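Local coordinates for protein racemase (Pseudovibrio sp. JE062, PDB 3MKC) that is of unknown function but belongs to the mandelate racemase/muconate lactonizing enzyme family, joining an N-terminal enolase-like domain to a TIM-barrel-like domain, at residues I18-Q23 with G348-Y353; G160-L165 with R199-H204; N289-L294 with R298-M303. One frame throughout, in Å; residues are numbered along the deposited sequence.

Contact 1: residues I18-Q23 with G348-Y353; sequences IPVNYQ and GELRKY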
ATOM      1  N   ILE A  18     -15.532  10.412   2.584  1.00 21.39           N
ATOM      2  CA  ILE A  18     -15.366  11.694   1.919  1.00 20.81           C
ATOM      3  C   ILE A  18     -14.602  11.657   0.612  1.00 21.09           C
ATOM      4  O   ILE A  18     -13.374  11.621   0.602  1.00 21.75           O
ATOM      5  CB  ILE A  18     -14.660  12.687   2.864  1.00 21.32           C
ATOM      6  CG1 ILE A  18     -15.459  12.809   4.159  1.00 20.74           C
ATOM      7  CG2 ILE A  18     -14.494  14.040   2.180  1.00 21.56           C
ATOM      8  CD1 ILE A  18     -14.740  13.551   5.262  1.00 23.35           C
ATOM      9  N   PRO A  19     -15.323  11.673  -0.514  1.00 21.52           N
ATOM     10  CA  PRO A  19     -14.705  11.651  -1.844  1.00 22.74           C
ATOM     11  C   PRO A  19     -13.819  12.879  -2.038  1.00 23.64           C
ATOM     12  O   PRO A  19     -14.234  13.995  -1.737  1.00 24.64           O
ATOM     13  CB  PRO A  19     -15.910  11.679  -2.783  1.00 22.53           C
ATOM     14  CG  PRO A  19     -16.961  10.960  -1.996  1.00 23.70           C
ATOM     15  CD  PRO A  19     -16.787  11.532  -0.611  1.00 23.19           C
ATOM     16  N   VAL A  20     -12.599  12.680  -2.525  1.00 23.85           N
ATOM     17  CA  VAL A  20     -11.697  13.798  -2.762  1.00 24.87           C
ATOM     18  C   VAL A  20     -11.137  13.709  -4.176  1.00 26.79           C
ATOM     19  O   VAL A  20     -10.424  12.764  -4.517  1.00 25.89           O
ATOM     20  CB  VAL A  20     -10.529  13.813  -1.751  1.00 24.60           C
ATOM     21  CG1 VAL A  20      -9.610  15.001  -2.039  1.00 25.20           C
ATOM     22  CG2 VAL A  20     -11.071  13.898  -0.325  1.00 24.08           C
ATOM     23  N   ASN A  21     -11.470  14.700  -4.999  1.00 28.85           N
ATOM     24  CA  ASN A  21     -11.016  14.739  -6.384  1.00 31.17           C
ATOM     25  C   ASN A  21     -10.242  16.017  -6.673  1.00 30.87           C
ATOM     26  O   ASN A  21     -10.714  17.118  -6.376  1.00 31.61           O
ATOM     27  CB  ASN A  21     -12.214  14.657  -7.335  1.00 33.81           C
ATOM     28  CG  ASN A  21     -12.881  13.297  -7.320  1.00 36.49           C
ATOM     29  OD1 ASN A  21     -12.332  12.319  -7.832  1.00 38.33           O
ATOM     30  ND2 ASN A  21     -14.071  13.224  -6.726  1.00 37.94           N
ATOM     31  N   TYR A  22      -9.054  15.868  -7.245  1.00 30.90           N
ATOM     32  CA  TYR A  22      -8.225  17.016  -7.593  1.00 31.08           C
ATOM     33  C   TYR A  22      -8.203  17.158  -9.109  1.00 32.80           C
ATOM     34  O   TYR A  22      -7.932  16.193  -9.824  1.00 33.94           O
ATOM     35  CB  TYR A  22      -6.794  16.829  -7.091  1.00 30.68           C
ATOM     36  CG  TYR A  22      -5.917  18.029  -7.368  1.00 28.70           C
ATOM     37  CD1 TYR A  22      -5.926  19.133  -6.520  1.00 29.12           C
ATOM     38  CD2 TYR A  22      -5.120  18.081  -8.513  1.00 28.62           C
ATOM     39  CE1 TYR A  22      -5.163  20.269  -6.804  1.00 30.05           C
ATOM     40  CE2 TYR A  22      -4.357  19.209  -8.809  1.00 29.59           C
ATOM     41  CZ  TYR A  22      -4.383  20.298  -7.949  1.00 29.96           C
ATOM     42  OH  TYR A  22      -3.630  21.421  -8.233  1.00 32.90           O
ATOM     43  N   GLN A  23      -8.483  18.359  -9.602  1.00 34.44           N
ATOM     44  CA  GLN A  23      -8.491  18.600 -11.039  1.00 35.16           C
ATOM     45  C   GLN A  23      -7.251  19.371 -11.478  1.00 35.80           C
ATOM     46  O   GLN A  23      -6.335  18.802 -12.078  1.00 36.55           O
ATOM     47  CB  GLN A  23      -9.751  19.361 -11.425  1.00 35.41           C
ATOM     48  N   GLY A 348       2.096  15.069  -7.415  1.00 29.92           N
ATOM     49  CA  GLY A 348       0.775  14.699  -6.948  1.00 27.94           C
ATOM     50  C   GLY A 348       0.335  15.633  -5.844  1.00 27.38           C
ATOM     51  O   GLY A 348       0.700  15.449  -4.682  1.00 25.28           O
ATOM     52  N   GLU A 349      -0.444  16.642  -6.215  1.00 28.15           N
ATOM     53  CA  GLU A 349      -0.945  17.629  -5.266  1.00 28.20           C
ATOM     54  C   GLU A 349      -1.649  16.966  -4.085  1.00 26.67           C
ATOM     55  O   GLU A 349      -1.437  17.335  -2.934  1.00 25.33           O
ATOM     56  CB  GLU A 349      -1.929  18.578  -5.958  1.00 31.19           C
ATOM     57  CG  GLU A 349      -1.329  19.534  -6.995  1.00 35.99           C
ATOM     58  CD  GLU A 349      -0.856  18.842  -8.261  1.00 38.18           C
ATOM     59  OE1 GLU A 349      -1.494  17.855  -8.682  1.00 38.46           O
ATOM     60  OE2 GLU A 349       0.148  19.301  -8.852  1.00 40.32           O
ATOM     61  N   LEU A 350      -2.494  15.985  -4.383  1.00 24.86           N
ATOM     62  CA  LEU A 350      -3.246  15.283  -3.351  1.00 24.06           C
ATOM     63  C   LEU A 350      -2.312  14.615  -2.341  1.00 23.64           C
ATOM     64  O   LEU A 350      -2.488  14.752  -1.128  1.00 24.52           O
ATOM     65  CB  LEU A 350      -4.148  14.238  -4.007  1.00 24.37           C
ATOM     66  CG  LEU A 350      -5.502  14.014  -3.348  1.00 26.67           C
ATOM     67  CD1 LEU A 350      -6.248  15.338  -3.228  1.00 26.80           C
ATOM     68  CD2 LEU A 350      -6.298  13.028  -4.184  1.00 25.41           C
ATOM     69  N   ARG A 351      -1.322  13.891  -2.849  1.00 22.87           N
ATOM     70  CA  ARG A 351      -0.356  13.212  -1.994  1.00 24.80           C
ATOM     71  C   ARG A 351       0.427  14.225  -1.164  1.00 25.50           C
ATOM     72  O   ARG A 351       0.809  13.954  -0.025  1.00 26.38           O
ATOM     73  CB  ARG A 351       0.623  12.404  -2.847  1.00 25.58           C
ATOM     74  CG  ARG A 351       1.840  11.905  -2.075  1.00 25.31           C
ATOM     75  CD  ARG A 351       1.439  10.882  -1.028  1.00 25.62           C
ATOM     76  NE  ARG A 351       2.570  10.466  -0.203  1.00 25.94           N
ATOM     77  CZ  ARG A 351       3.062  11.172   0.809  1.00 24.81           C
ATOM     78  NH1 ARG A 351       2.524  12.341   1.134  1.00 25.28           N
ATOM     79  NH2 ARG A 351       4.098  10.711   1.496  1.00 25.31           N
ATOM     80  N   LYS A 352       0.663  15.395  -1.743  1.00 26.05           N
ATOM     81  CA  LYS A 352       1.420  16.440  -1.065  1.00 26.79           C
ATOM     82  C   LYS A 352       0.670  17.288  -0.035  1.00 26.27           C
ATOM     83  O   LYS A 352       1.211  17.580   1.034  1.00 26.45           O
ATOM     84  CB  LYS A 352       2.039  17.382  -2.097  1.00 27.53           C
ATOM     85  CG  LYS A 352       3.084  16.760  -3.003  1.00 29.05           C
ATOM     86  CD  LYS A 352       3.676  17.839  -3.892  1.00 31.57           C
ATOM     87  CE  LYS A 352       4.831  17.326  -4.730  1.00 31.82           C
ATOM     88  NZ  LYS A 352       5.462  18.438  -5.484  1.00 36.41           N
ATOM     89  N   TYR A 353      -0.568  17.670  -0.337  1.00 25.57           N
ATOM     90  CA  TYR A 353      -1.321  18.549   0.561  1.00 25.98           C
ATOM     91  C   TYR A 353      -2.500  18.031   1.393  1.00 25.71           C
ATOM     92  O   TYR A 353      -2.900  18.702   2.342  1.00 26.81           O
ATOM     93  CB  TYR A 353      -1.839  19.756  -0.228  1.00 26.93           C
ATOM     94  CG  TYR A 353      -0.895  20.304  -1.275  1.00 28.37           C
ATOM     95  CD1 TYR A 353       0.377  20.763  -0.934  1.00 29.39           C
ATOM     96  CD2 TYR A 353      -1.291  20.393  -2.610  1.00 28.93           C
ATOM     97  CE1 TYR A 353       1.234  21.303  -1.903  1.00 29.98           C
ATOM     98  CE2 TYR A 353      -0.447  20.927  -3.584  1.00 29.92           C
ATOM     99  CZ  TYR A 353       0.810  21.383  -3.225  1.00 29.98           C
ATOM    100  OH  TYR A 353       1.632  21.920  -4.189  1.00 31.61           O
TER
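The side chain of Glu-349 lies across one face of the Tyr-22 ring. Its CB sits 3.7 Å from the ring centroid, 15° off the normal, a CH-pi contact over the face. CG comes still closer to the hydroxyl end, 3.2 Å from Tyr-22 OH, and a bend at chi2 then brings the carboxylate past the CE2 rim on the same side, its plane 16° from that of the ring. OE1 ends 3.2 Å from Tyr-22 CE2, off the plane of the ring; no hydrogen bond crosses between the segments. The ring is carried out to the helix by a CG that stands anti to the Tyr-22 backbone N (chi1 -177°).

Strand 12-22 is an edge of the three-stranded antiparallel sheet in the N-terminal domain of the enolase fold. Helix 349-353, with Gly-348 as N-cap, comes from the region of the barrel-like C-terminal domain, and the contact therefore bridges sequence regions more than 300 residues apart.

The rest of the contact is aliphatic. Val-20, two residues back and facing the same way as Tyr-22, directs CG1 at Leu-350 CD1 (3.6 Å). The same methyl of Leu-350 also reaches Tyr-22 CB at 4.2 Å, wedged against both inward residues, while Asn-21 between them faces away. The strand pairs with 29-38, Tyr-22 bonding through its backbone to Gln-29. Phe-382 of helix 380-384 touches both Tyr-22 and Leu-350, and Leu-383 packs on Val-20.

Contact 2: residues G160-L165 with R199-H204; sequences GYAPLL and RGILGH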
ATOM      1  N   GLY A 160      14.659  10.742 -18.851  1.00 32.14           N
ATOM      2  CA  GLY A 160      13.724  11.160 -17.821  1.00 30.51           C
ATOM      3  C   GLY A 160      13.999  10.569 -16.448  1.00 30.30           C
ATOM      4  O   GLY A 160      13.808  11.230 -15.422  1.00 30.37           O
ATOM      5  N   TYR A 161      14.439   9.318 -16.414  1.00 29.51           N
ATOM      6  CA  TYR A 161      14.727   8.665 -15.145  1.00 27.83           C
ATOM      7  C   TYR A 161      16.045   9.122 -14.524  1.00 27.05           C
ATOM      8  O   TYR A 161      16.148   9.264 -13.306  1.00 26.08           O
ATOM      9  CB  TYR A 161      14.752   7.143 -15.335  1.00 27.46           C
ATOM     10  CG  TYR A 161      13.478   6.455 -14.905  1.00 25.33           C
ATOM     11  CD1 TYR A 161      13.159   6.318 -13.552  1.00 26.73           C
ATOM     12  CD2 TYR A 161      12.576   5.965 -15.847  1.00 25.93           C
ATOM     13  CE1 TYR A 161      11.967   5.712 -13.147  1.00 25.07           C
ATOM     14  CE2 TYR A 161      11.384   5.358 -15.455  1.00 25.69           C
ATOM     15  CZ  TYR A 161      11.087   5.237 -14.104  1.00 26.09           C
ATOM     16  OH  TYR A 161       9.900   4.654 -13.716  1.00 24.91           O
ATOM     17  N   ALA A 162      17.042   9.362 -15.368  1.00 28.36           N
ATOM     18  CA  ALA A 162      18.370   9.770 -14.912  1.00 28.45           C
ATOM     19  C   ALA A 162      18.413  10.749 -13.738  1.00 28.29           C
ATOM     20  O   ALA A 162      19.009  10.449 -12.701  1.00 29.16           O
ATOM     21  CB  ALA A 162      19.178  10.324 -16.093  1.00 30.08           C
ATOM     22  N   PRO A 163      17.791  11.931 -13.877  1.00 28.63           N
ATOM     23  CA  PRO A 163      17.820  12.890 -12.771  1.00 27.97           C
ATOM     24  C   PRO A 163      17.136  12.400 -11.499  1.00 27.35           C
ATOM     25  O   PRO A 163      17.525  12.784 -10.393  1.00 25.59           O
ATOM     26  CB  PRO A 163      17.149  14.129 -13.371  1.00 28.93           C
ATOM     27  CG  PRO A 163      16.196  13.548 -14.351  1.00 29.37           C
ATOM     28  CD  PRO A 163      17.018  12.466 -15.011  1.00 29.21           C
ATOM     29  N   LEU A 164      16.118  11.557 -11.654  1.00 26.93           N
ATOM     30  CA  LEU A 164      15.418  11.018 -10.493  1.00 26.26           C
ATOM     31  C   LEU A 164      16.340  10.048  -9.772  1.00 25.20           C
ATOM     32  O   LEU A 164      16.421  10.048  -8.544  1.00 26.71           O
ATOM     33  CB  LEU A 164      14.134  10.299 -10.919  1.00 26.72           C
ATOM     34  CG  LEU A 164      13.015  11.183 -11.478  1.00 27.85           C
ATOM     35  CD1 LEU A 164      11.829  10.331 -11.901  1.00 25.21           C
ATOM     36  CD2 LEU A 164      12.592  12.187 -10.422  1.00 27.31           C
ATOM     37  N   LEU A 165      17.044   9.224 -10.542  1.00 25.19           N
ATOM     38  CA  LEU A 165      17.966   8.255  -9.966  1.00 24.96           C
ATOM     39  C   LEU A 165      19.147   8.954  -9.288  1.00 25.25           C
ATOM     40  O   LEU A 165      19.574   8.553  -8.201  1.00 24.49           O
ATOM     41  CB  LEU A 165      18.473   7.298 -11.057  1.00 23.76           C
ATOM     42  CG  LEU A 165      17.414   6.420 -11.736  1.00 24.43           C
ATOM     43  CD1 LEU A 165      18.061   5.578 -12.831  1.00 25.27           C
ATOM     44  CD2 LEU A 165      16.757   5.520 -10.699  1.00 23.67           C
ATOM     45  N   ARG A 199      20.280   0.692 -14.461  1.00 21.19           N
ATOM     46  CA  ARG A 199      21.119   0.140 -13.410  1.00 20.62           C
ATOM     47  C   ARG A 199      22.514   0.746 -13.530  1.00 21.48           C
ATOM     48  O   ARG A 199      23.194   0.969 -12.528  1.00 20.56           O
ATOM     49  CB  ARG A 199      21.203  -1.383 -13.534  1.00 21.18           C
ATOM     50  CG  ARG A 199      22.245  -2.022 -12.623  1.00 21.95           C
ATOM     51  CD  ARG A 199      22.011  -1.649 -11.167  1.00 24.12           C
ATOM     52  NE  ARG A 199      21.485  -2.760 -10.382  1.00 21.32           N
ATOM     53  CZ  ARG A 199      21.195  -2.688  -9.089  1.00 22.24           C
ATOM     54  NH1 ARG A 199      21.373  -1.553  -8.427  1.00 21.73           N
ATOM     55  NH2 ARG A 199      20.736  -3.758  -8.451  1.00 22.78           N
ATOM     56  N   GLY A 200      22.933   1.009 -14.764  1.00 22.48           N
ATOM     57  CA  GLY A 200      24.242   1.597 -14.988  1.00 24.13           C
ATOM     58  C   GLY A 200      24.310   2.981 -14.375  1.00 24.22           C
ATOM     59  O   GLY A 200      25.317   3.362 -13.783  1.00 25.69           O
ATOM     60  N   ILE A 201      23.222   3.733 -14.519  1.00 24.58           N
ATOM     61  CA  ILE A 201      23.120   5.083 -13.975  1.00 24.34           C
ATOM     62  C   ILE A 201      23.046   5.050 -12.452  1.00 25.15           C
ATOM     63  O   ILE A 201      23.781   5.756 -11.766  1.00 25.92           O
ATOM     64  CB  ILE A 201      21.845   5.796 -14.489  1.00 23.78           C
ATOM     65  CG1 ILE A 201      21.911   5.958 -16.004  1.00 24.01           C
ATOM     66  CG2 ILE A 201      21.673   7.141 -13.787  1.00 22.99           C
ATOM     67  CD1 ILE A 201      20.650   6.543 -16.611  1.00 25.12           C
ATOM     68  N   LEU A 202      22.149   4.216 -11.937  1.00 25.02           N
ATOM     69  CA  LEU A 202      21.932   4.093 -10.502  1.00 25.21           C
ATOM     70  C   LEU A 202      23.114   3.541  -9.712  1.00 25.34           C
ATOM     71  O   LEU A 202      23.394   3.993  -8.602  1.00 26.22           O
ATOM     72  CB  LEU A 202      20.704   3.217 -10.242  1.00 23.56           C
ATOM     73  CG  LEU A 202      20.336   3.017  -8.771  1.00 22.65           C
ATOM     74  CD1 LEU A 202      19.972   4.361  -8.153  1.00 20.47           C
ATOM     75  CD2 LEU A 202      19.175   2.034  -8.655  1.00 21.77           C
ATOM     76  N   GLY A 203      23.808   2.565 -10.280  1.00 26.97           N
ATOM     77  CA  GLY A 203      24.921   1.966  -9.569  1.00 26.30           C
ATOM     78  C   GLY A 203      24.381   0.746  -8.851  1.00 27.98           C
ATOM     79  O   GLY A 203      23.168   0.558  -8.776  1.00 27.56           O
ATOM     80  N   HIS A 204      25.268  -0.085  -8.320  1.00 28.35           N
ATOM     81  CA  HIS A 204      24.848  -1.300  -7.635  1.00 28.66           C
ATOM     82  C   HIS A 204      24.701  -1.153  -6.126  1.00 28.09           C
ATOM     83  O   HIS A 204      24.230  -2.075  -5.454  1.00 26.23           O
ATOM     84  CB  HIS A 204      25.821  -2.437  -7.959  1.00 29.63           C
ATOM     85  CG  HIS A 204      25.567  -3.086  -9.284  1.00 29.12           C
ATOM     86  ND1 HIS A 204      24.878  -4.274  -9.410  1.00 29.48           N
ATOM     87  CD2 HIS A 204      25.898  -2.709 -10.543  1.00 30.07           C
ATOM     88  CE1 HIS A 204      24.799  -4.603 -10.688  1.00 29.82           C
ATOM     89  NE2 HIS A 204      25.410  -3.669 -11.396  1.00 29.88           N
TER
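Ile-201 has CG1 anti to its carbonyl carbon (chi1 -63°) and CG2 anti to its backbone N, a fork that sends its two arms to different residues of helix 154-170. The longer arm, extended through chi2, brings CD1 to Ala-162 CB at 4.1 Å; the short one sets CG2 against Leu-165 CD1, also at 4.1 Å. Leu-165, its CG likewise anti to the carbonyl carbon, meets Ile-201 at about a right angle.

The two helices, 154-170 and 188-202, are neighbours on the outside of the TIM-barrel-like domain, joined along the chain through strand 175-179. Between the two segments the side-chain contacts are apolar, with no hydrogen bond. Leu-202 adds a second layer: its CD1 lies 4.3 Å from Leu-165 CD2, and Val-176 of the intervening strand touches both leucines.

Helix 154-170 is kinked at this point. Pro-163 has no N-H to give to the preceding turn, and the N-H of Leu-164 makes only a weak bond, to Tyr-161 O. Regular bonding resumes at Leu-165, whose N also uses Tyr-161 O. Helix 188-202 stops directly beside the contact, where Gly-203 leaves helical geometry with a positive phi (94°). Lys-169 of the facing helix donates through NZ to Ile-201 O, a polar link next to the apolar patch. Arg-199, its side chain starting away from helix 154-170, reaches the loop after its own helix, where NH1 also donates to Thr-206 O. The bond from Arg-199 NH1 to Gly-203 O spans 2.8 Å, bent at the hydrogen and with the acceptor tilted out of the guanidinium plane.

Contact 3: residues N289-L294 with R298-M303; sequences NRCGGL and RRITEM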
ATOM      1  N   ASN A 289      -5.063   0.137   1.518  1.00 14.29           N
ATOM      2  CA  ASN A 289      -6.408   0.628   1.271  1.00 14.56           C
ATOM      3  C   ASN A 289      -7.250  -0.229   0.338  1.00 14.71           C
ATOM      4  O   ASN A 289      -8.277   0.228  -0.175  1.00 13.22           O
ATOM      5  CB  ASN A 289      -6.335   2.069   0.745  1.00 16.67           C
ATOM      6  CG  ASN A 289      -5.403   2.210  -0.445  1.00 16.68           C
ATOM      7  OD1 ASN A 289      -5.580   1.543  -1.467  1.00 17.80           O
ATOM      8  ND2 ASN A 289      -4.400   3.084  -0.318  1.00 13.79           N
ATOM      9  N   ARG A 290      -6.824  -1.472   0.129  1.00 11.90           N
ATOM     10  CA  ARG A 290      -7.557  -2.382  -0.740  1.00 12.09           C
ATOM     11  C   ARG A 290      -7.861  -3.732  -0.098  1.00 12.39           C
ATOM     12  O   ARG A 290      -9.005  -4.190  -0.094  1.00 13.35           O
ATOM     13  CB  ARG A 290      -6.763  -2.668  -2.022  1.00 11.72           C
ATOM     14  CG  ARG A 290      -6.612  -1.516  -3.006  1.00 10.51           C
ATOM     15  CD  ARG A 290      -5.661  -1.929  -4.134  1.00  8.70           C
ATOM     16  NE  ARG A 290      -6.192  -3.022  -4.952  1.00 11.65           N
ATOM     17  CZ  ARG A 290      -7.046  -2.856  -5.959  1.00 11.22           C
ATOM     18  NH1 ARG A 290      -7.462  -1.638  -6.281  1.00 11.71           N
ATOM     19  NH2 ARG A 290      -7.486  -3.906  -6.644  1.00 10.72           N
ATOM     20  N   CYS A 291      -6.821  -4.358   0.449  1.00 12.64           N
ATOM     21  CA  CYS A 291      -6.928  -5.713   0.986  1.00 11.77           C
ATOM     22  C   CYS A 291      -7.564  -6.002   2.325  1.00 10.90           C
ATOM     23  O   CYS A 291      -7.730  -7.169   2.668  1.00 12.52           O
ATOM     24  CB  CYS A 291      -5.546  -6.366   0.984  1.00 12.15           C
ATOM     25  SG  CYS A 291      -4.516  -5.878   2.388  1.00 13.46           S
ATOM     26  N   GLY A 292      -7.920  -4.970   3.085  1.00  9.63           N
ATOM     27  CA  GLY A 292      -8.512  -5.207   4.389  1.00  8.80           C
ATOM     28  C   GLY A 292      -7.822  -4.391   5.473  1.00  9.40           C
ATOM     29  O   GLY A 292      -8.006  -4.649   6.653  1.00 12.02           O
ATOM     30  N   GLY A 293      -7.002  -3.424   5.064  1.00 10.36           N
ATOM     31  CA  GLY A 293      -6.326  -2.559   6.026  1.00 10.74           C
ATOM     32  C   GLY A 293      -5.152  -3.157   6.776  1.00 10.86           C
ATOM     33  O   GLY A 293      -4.641  -4.218   6.406  1.00 11.86           O
ATOM     34  N   LEU A 294      -4.724  -2.469   7.835  1.00 10.69           N
ATOM     35  CA  LEU A 294      -3.604  -2.925   8.649  1.00 10.11           C
ATOM     36  C   LEU A 294      -3.920  -4.249   9.347  1.00 10.91           C
ATOM     37  O   LEU A 294      -3.045  -5.099   9.515  1.00 12.92           O
ATOM     38  CB  LEU A 294      -3.222  -1.841   9.682  1.00  9.43           C
ATOM     39  CG  LEU A 294      -2.595  -0.573   9.068  1.00 10.22           C
ATOM     40  CD1 LEU A 294      -2.571   0.572  10.072  1.00  9.48           C
ATOM     41  CD2 LEU A 294      -1.185  -0.874   8.604  1.00  9.62           C
ATOM     42  N   ARG A 298      -1.645  -7.515   8.795  1.00 11.62           N
ATOM     43  CA  ARG A 298      -0.938  -8.184   9.880  1.00 12.74           C
ATOM     44  C   ARG A 298      -1.115  -9.696   9.737  1.00 12.21           C
ATOM     45  O   ARG A 298      -0.161 -10.455   9.886  1.00 11.94           O
ATOM     46  CB  ARG A 298      -1.470  -7.740  11.241  1.00 17.10           C
ATOM     47  CG  ARG A 298      -0.712  -8.357  12.397  1.00 21.51           C
ATOM     48  CD  ARG A 298      -1.304  -7.960  13.737  1.00 27.32           C
ATOM     49  NE  ARG A 298      -0.389  -8.284  14.823  1.00 32.23           N
ATOM     50  CZ  ARG A 298      -0.613  -8.007  16.105  1.00 35.84           C
ATOM     51  NH1 ARG A 298      -1.734  -7.398  16.477  1.00 35.37           N
ATOM     52  NH2 ARG A 298       0.294  -8.331  17.019  1.00 37.18           N
ATOM     53  N   ARG A 299      -2.341 -10.141   9.461  1.00 11.49           N
ATOM     54  CA  ARG A 299      -2.562 -11.578   9.301  1.00  9.32           C
ATOM     55  C   ARG A 299      -1.800 -12.086   8.094  1.00  9.31           C
ATOM     56  O   ARG A 299      -1.188 -13.154   8.129  1.00 10.82           O
ATOM     57  CB  ARG A 299      -4.050 -11.891   9.145  1.00 10.76           C
ATOM     58  CG  ARG A 299      -4.792 -11.870  10.471  1.00 13.91           C
ATOM     59  CD  ARG A 299      -6.210 -12.369  10.328  1.00 16.17           C
ATOM     60  NE  ARG A 299      -7.080 -11.397   9.674  1.00 15.06           N
ATOM     61  CZ  ARG A 299      -8.033 -10.709  10.301  1.00 18.28           C
ATOM     62  NH1 ARG A 299      -8.235 -10.880  11.599  1.00 20.03           N
ATOM     63  NH2 ARG A 299      -8.803  -9.866   9.627  1.00 14.89           N
ATOM     64  N   ILE A 300      -1.840 -11.303   7.024  1.00  9.54           N
ATOM     65  CA  ILE A 300      -1.159 -11.655   5.794  1.00  9.15           C
ATOM     66  C   ILE A 300       0.350 -11.757   5.995  1.00  9.95           C
ATOM     67  O   ILE A 300       0.992 -12.678   5.495  1.00 10.09           O
ATOM     68  CB  ILE A 300      -1.444 -10.608   4.713  1.00  9.94           C
ATOM     69  CG1 ILE A 300      -2.914 -10.700   4.302  1.00 10.81           C
ATOM     70  CG2 ILE A 300      -0.498 -10.792   3.530  1.00  9.47           C
ATOM     71  CD1 ILE A 300      -3.353  -9.599   3.351  1.00 12.50           C
ATOM     72  N   THR A 301       0.918 -10.815   6.739  1.00  9.70           N
ATOM     73  CA  THR A 301       2.355 -10.825   6.944  1.00  8.56           C
ATOM     74  C   THR A 301       2.852 -11.949   7.848  1.00  9.33           C
ATOM     75  O   THR A 301       3.904 -12.532   7.597  1.00  9.75           O
ATOM     76  CB  THR A 301       2.837  -9.469   7.495  1.00  7.72           C
ATOM     77  OG1 THR A 301       2.419  -8.428   6.604  1.00 11.64           O
ATOM     78  CG2 THR A 301       4.360  -9.445   7.591  1.00 12.39           C
ATOM     79  N   GLU A 302       2.102 -12.258   8.900  1.00  9.83           N
ATOM     80  CA  GLU A 302       2.524 -13.315   9.809  1.00 10.46           C
ATOM     81  C   GLU A 302       2.467 -14.638   9.067  1.00  9.95           C
ATOM     82  O   GLU A 302       3.302 -15.504   9.288  1.00 11.77           O
ATOM     83  CB  GLU A 302       1.649 -13.337  11.070  1.00 11.28           C
ATOM     84  CG  GLU A 302       1.782 -12.043  11.887  1.00 16.75           C
ATOM     85  CD  GLU A 302       1.176 -12.115  13.288  1.00 21.58           C
ATOM     86  OE1 GLU A 302       0.230 -12.899  13.516  1.00 18.90           O
ATOM     87  OE2 GLU A 302       1.644 -11.358  14.164  1.00 22.26           O
HETATM   88  N   MSE A 303       1.491 -14.775   8.173  1.00  9.41           N
HETATM   89  CA  MSE A 303       1.360 -15.993   7.369  1.00  9.31           C
HETATM   90  C   MSE A 303       2.532 -16.037   6.392  1.00 10.26           C
HETATM   91  O   MSE A 303       3.143 -17.086   6.157  1.00 11.65           O
HETATM   92  CB  MSE A 303       0.037 -15.981   6.589  1.00  9.96           C
HETATM   93  CG  MSE A 303      -0.068 -17.060   5.484  1.00 14.78           C
HETATM   94 SE   MSE A 303      -1.748 -17.174   4.545  1.00 21.17          SE
HETATM   95  CE  MSE A 303      -1.802 -15.414   3.890  1.00 12.18           C
TER
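The backbones of Leu-294 and Arg-298 are one helical turn apart, with CA atoms at 6.0 Å, and Arg-298 N donates to Leu-294 O over 2.9 Å. The bond belongs to the first part of helix 293-306, and the same i to i+4 pattern continues with Glu-302 N on Arg-298 O. Gly-292 (130°) and Gly-293 (75°), where the chain turns into the helix, both have positive phi. This turn brings Cys-291 back alongside the helix it precedes.

There the side chains meet. Cys-291 SG, held between its own backbone N and carbonyl carbon (chi1 81°), packs on Ile-300 CD1 at 4.0 Å. Ile-300 reaches it with its longer branch, stretched out through chi2, so the touch is between a sulfur and a terminal methyl, both from buried residues. Arg-298 contributes only the root of its side chain: CB rests 3.5 Å from Leu-294 O, beside the backbone bond. Beyond CB the chain runs extended, away from the 289-294 segment, and NE faces Glu-302 OE2 at 3.7 Å, a long salt bridge along the same helix. The side chain of Leu-294 sets off away from 298-303; its carbonyl O makes the contact.

The arrangement is the entry to the helix of a beta-alpha-beta unit in the barrel-like domain, between strands 283-284 and 310-311. Ile-300 leans on Arg-269 and Ala-272 of helix 268-277. Leu-294 packs on Ala-324 and Tyr-328 of helix 319-331 and on Asp-111 and Tyr-115 of helix 102-122, from the N-terminal family region.

How the contacts relate
From the N terminus, strand 12-22 opens contact 1 at residues 18-23, and that contact closes only at 348-353, after the rest of the N-terminal domain and most of the barrel-like region. The other two are nested within this long loop and follow in series. Contact 2 joins helix 154-170 to helix 188-202, with strand 175-179 between them along the chain; contact 3 is local, tying the turn into helix 293-306 to that helix's own next turns. None touch: centres of contacts 1 and 3 are 25 Å apart, those of 2 and 3 about 32 Å. Contact 1 ties the N-terminal sheet to a helix from the C-terminal family region, whereas contacts 2 and 3 lie in the barrel's helical layer at separate places.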